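Local coordinates for DUF596 domain-containing protein (PDB 2O5H) that is of unknown function but belongs to the bacterial DUF596 family and forms a two-chain assembly of alpha-beta subunits, at residues E25-N29 with Y30-L34. Numbering follows the deposited sequence.
Sequences EFTIN and YELPL
The amide of Asn29 stands over one face of the Tyr30 ring. Its ND2 lies 3.1 Å from Tyr30 CZ, off-centre toward the rim. The rings pack at the C-terminal end of helix 20-30, which closes in a Schellman motif. Amide and ring planes are nearly perpendicular, at 85°, so the amide meets the ring nitrogen-first rather than lying flat on it. Asn29 CG is anti to the backbone N (chi1 -168°), which swings the amide over the face of the next residue's ring. The ring of Phe26 meets Tyr30 obliquely, with planes at 63°, and Phe26 CE1 lies 3.6 Å from Tyr30 CD2. Leu32 also comes in obliquely to the Phe26 ring, where Leu32 CD1 reaches Phe26 CE2 at 3.3 Å.

In the Schellman motif, Glu31 takes a positive phi and turns the chain out of the helix. Two weak backbone bonds reach back into the last turn, from Leu32 N to Thr27 O at 3.5 Å and from Glu31 N to Ile28 O at 3.4 Å. A weak helical bond also runs from Tyr30 N to Phe26 O. The reversal brings Leu32 back against the ring of Phe26. Pro33 then sits at the N-cap position of helix 34-41, so one short link closes one helix and leads into the next.

The aromatic cluster continues across the dimer interface. Phe26 stacks on Tyr30 of the second subunit, and Tyr30 OH is hydrogen-bonded to Asp23 of that subunit. Within the chain, Leu32 O accepts a hydrogen bond from Trp124 NE1, tying the turn to strand 121-125.

On the Glu31 side, the side chain is extended beyond CG, and its carboxylate shares a water with the helix end. This water donates to Ile28 O at 2.9 Å and to Glu31 OE2 at 2.5 Å.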
ATOM      1  N   GLU A  25       5.605   2.800 -12.632  0.50 31.92           N
ATOM      2  CA  GLU A  25       6.793   3.463 -12.101  0.50 31.94           C
ATOM      3  C   GLU A  25       6.746   3.529 -10.563  0.50 32.45           C
ATOM      4  O   GLU A  25       7.659   3.048  -9.876  0.50 32.04           O
ATOM      5  CB  GLU A  25       6.960   4.847 -12.752  0.50 31.83           C
ATOM      6  CG  GLU A  25       7.422   4.783 -14.236  0.50 31.75           C
ATOM      7  CD  GLU A  25       7.155   6.057 -15.057  0.50 31.50           C
ATOM      8  OE1 GLU A  25       6.974   7.139 -14.483  0.50 30.83           O
ATOM      9  OE2 GLU A  25       7.114   5.969 -16.301  0.50 32.10           O
ATOM     10  N   PHE A  26       5.636   4.050 -10.037  1.00 32.69           N
ATOM     11  CA  PHE A  26       5.446   4.256  -8.593  1.00 32.67           C
ATOM     12  C   PHE A  26       5.553   2.933  -7.808  1.00 33.19           C
ATOM     13  O   PHE A  26       6.330   2.841  -6.886  1.00 33.15           O
ATOM     14  CB  PHE A  26       4.106   4.954  -8.286  1.00 32.88           C
ATOM     15  CG  PHE A  26       3.780   5.057  -6.790  1.00 34.11           C
ATOM     16  CD1 PHE A  26       4.568   5.868  -5.943  1.00 33.33           C
ATOM     17  CD2 PHE A  26       2.680   4.367  -6.252  1.00 36.15           C
ATOM     18  CE1 PHE A  26       4.280   5.963  -4.565  1.00 36.91           C
ATOM     19  CE2 PHE A  26       2.372   4.477  -4.869  1.00 34.11           C
ATOM     20  CZ  PHE A  26       3.183   5.279  -4.033  1.00 35.66           C
ATOM     21  N   THR A  27       4.810   1.908  -8.222  1.00 33.03           N
ATOM     22  CA  THR A  27       4.760   0.628  -7.478  1.00 33.45           C
ATOM     23  C   THR A  27       6.098  -0.169  -7.592  1.00 33.20           C
ATOM     24  O   THR A  27       6.521  -0.824  -6.634  1.00 33.25           O
ATOM     25  CB  THR A  27       3.557  -0.220  -7.957  1.00 33.97           C
ATOM     26  OG1 THR A  27       3.660  -0.350  -9.377  1.00 32.43           O
ATOM     27  CG2 THR A  27       2.221   0.511  -7.606  1.00 32.58           C
ATOM     28  N   ILE A  28       6.765  -0.095  -8.745  1.00 32.60           N
ATOM     29  CA  ILE A  28       8.115  -0.695  -8.904  1.00 32.73           C
ATOM     30  C   ILE A  28       9.096  -0.001  -7.956  1.00 32.77           C
ATOM     31  O   ILE A  28       9.890  -0.648  -7.237  1.00 32.55           O
ATOM     32  CB  ILE A  28       8.656  -0.538 -10.377  1.00 32.27           C
ATOM     33  CG1 ILE A  28       7.869  -1.410 -11.358  1.00 33.85           C
ATOM     34  CG2 ILE A  28      10.194  -0.793 -10.451  1.00 33.48           C
ATOM     35  CD1 ILE A  28       8.143  -1.009 -12.824  1.00 32.41           C
ATOM     36  N   ASN A  29       9.038   1.326  -7.922  1.00 32.91           N
ATOM     37  CA  ASN A  29       9.990   2.068  -7.091  1.00 32.63           C
ATOM     38  C   ASN A  29       9.980   1.686  -5.618  1.00 32.86           C
ATOM     39  O   ASN A  29      11.026   1.586  -5.006  1.00 32.43           O
ATOM     40  CB  ASN A  29       9.818   3.578  -7.208  1.00 33.00           C
ATOM     41  CG  ASN A  29      10.977   4.332  -6.575  1.00 33.39           C
ATOM     42  OD1 ASN A  29      12.110   4.234  -7.035  1.00 33.17           O
ATOM     43  ND2 ASN A  29      10.708   5.047  -5.486  1.00 34.62           N
ATOM     44  N   TYR A  30       8.802   1.455  -5.062  1.00 32.85           N
ATOM     45  CA  TYR A  30       8.680   1.214  -3.630  1.00 33.10           C
ATOM     46  C   TYR A  30       8.382  -0.227  -3.266  1.00 33.19           C
ATOM     47  O   TYR A  30       8.226  -0.549  -2.085  1.00 31.62           O
ATOM     48  CB  TYR A  30       7.611   2.142  -3.039  1.00 33.75           C
ATOM     49  CG  TYR A  30       8.058   3.592  -3.093  1.00 33.91           C
ATOM     50  CD1 TYR A  30       9.101   4.052  -2.282  1.00 34.91           C
ATOM     51  CD2 TYR A  30       7.460   4.475  -3.967  1.00 34.95           C
ATOM     52  CE1 TYR A  30       9.542   5.379  -2.348  1.00 35.58           C
ATOM     53  CE2 TYR A  30       7.879   5.807  -4.046  1.00 35.23           C
ATOM     54  CZ  TYR A  30       8.920   6.247  -3.236  1.00 33.73           C
ATOM     55  OH  TYR A  30       9.331   7.555  -3.310  1.00 32.98           O
ATOM     56  N   GLU A  31       8.259  -1.080  -4.288  1.00 32.90           N
ATOM     57  CA  GLU A  31       8.009  -2.523  -4.115  1.00 32.87           C
ATOM     58  C   GLU A  31       6.847  -2.745  -3.149  1.00 32.72           C
ATOM     59  O   GLU A  31       6.955  -3.441  -2.138  1.00 32.83           O
ATOM     60  CB  GLU A  31       9.316  -3.289  -3.781  1.00 33.92           C
ATOM     61  CG  GLU A  31      10.362  -3.049  -4.875  1.00 31.67           C
ATOM     62  CD  GLU A  31      11.656  -3.845  -4.767  1.00 34.10           C
ATOM     63  OE1 GLU A  31      12.113  -4.142  -3.641  1.00 32.85           O
ATOM     64  OE2 GLU A  31      12.240  -4.117  -5.853  1.00 34.14           O
ATOM     65  N   LEU A  32       5.718  -2.153  -3.532  1.00 32.84           N
ATOM     66  CA  LEU A  32       4.502  -2.079  -2.715  1.00 34.25           C
ATOM     67  C   LEU A  32       3.714  -3.406  -2.716  1.00 34.59           C
ATOM     68  O   LEU A  32       3.628  -4.055  -3.751  1.00 34.77           O
ATOM     69  CB  LEU A  32       3.601  -0.932  -3.252  1.00 35.91           C
ATOM     70  CG  LEU A  32       4.176   0.485  -3.013  1.00 34.59           C
ATOM     71  CD1 LEU A  32       3.203   1.538  -3.571  1.00 40.50           C
ATOM     72  CD2 LEU A  32       4.412   0.697  -1.512  1.00 36.19           C
ATOM     73  N   PRO A  33       3.159  -3.815  -1.540  1.00 34.44           N
ATOM     74  CA  PRO A  33       2.260  -5.003  -1.425  1.00 34.14           C
ATOM     75  C   PRO A  33       0.987  -4.781  -2.215  1.00 33.83           C
ATOM     76  O   PRO A  33       0.708  -3.649  -2.600  1.00 34.14           O
ATOM     77  CB  PRO A  33       1.970  -5.107   0.071  1.00 33.88           C
ATOM     78  CG  PRO A  33       2.246  -3.707   0.587  1.00 35.52           C
ATOM     79  CD  PRO A  33       3.390  -3.177  -0.237  1.00 33.91           C
ATOM     80  N   LEU A  34       0.248  -5.851  -2.529  1.00 33.39           N
ATOM     81  CA  LEU A  34      -0.955  -5.687  -3.341  1.00 31.87           C
ATOM     82  C   LEU A  34      -1.941  -4.742  -2.738  1.00 32.11           C
ATOM     83  O   LEU A  34      -2.617  -4.035  -3.473  1.00 32.37           O
ATOM     84  CB  LEU A  34      -1.678  -7.016  -3.598  1.00 31.96           C
ATOM     85  CG  LEU A  34      -0.854  -8.083  -4.319  1.00 32.57           C
ATOM     86  CD1 LEU A  34      -1.788  -9.324  -4.495  1.00 32.39           C
ATOM     87  CD2 LEU A  34      -0.392  -7.586  -5.675  1.00 33.73           C
TER
HETATM   88  O   HOH W   1      11.433  -2.980  -7.927  1.00 38.21           O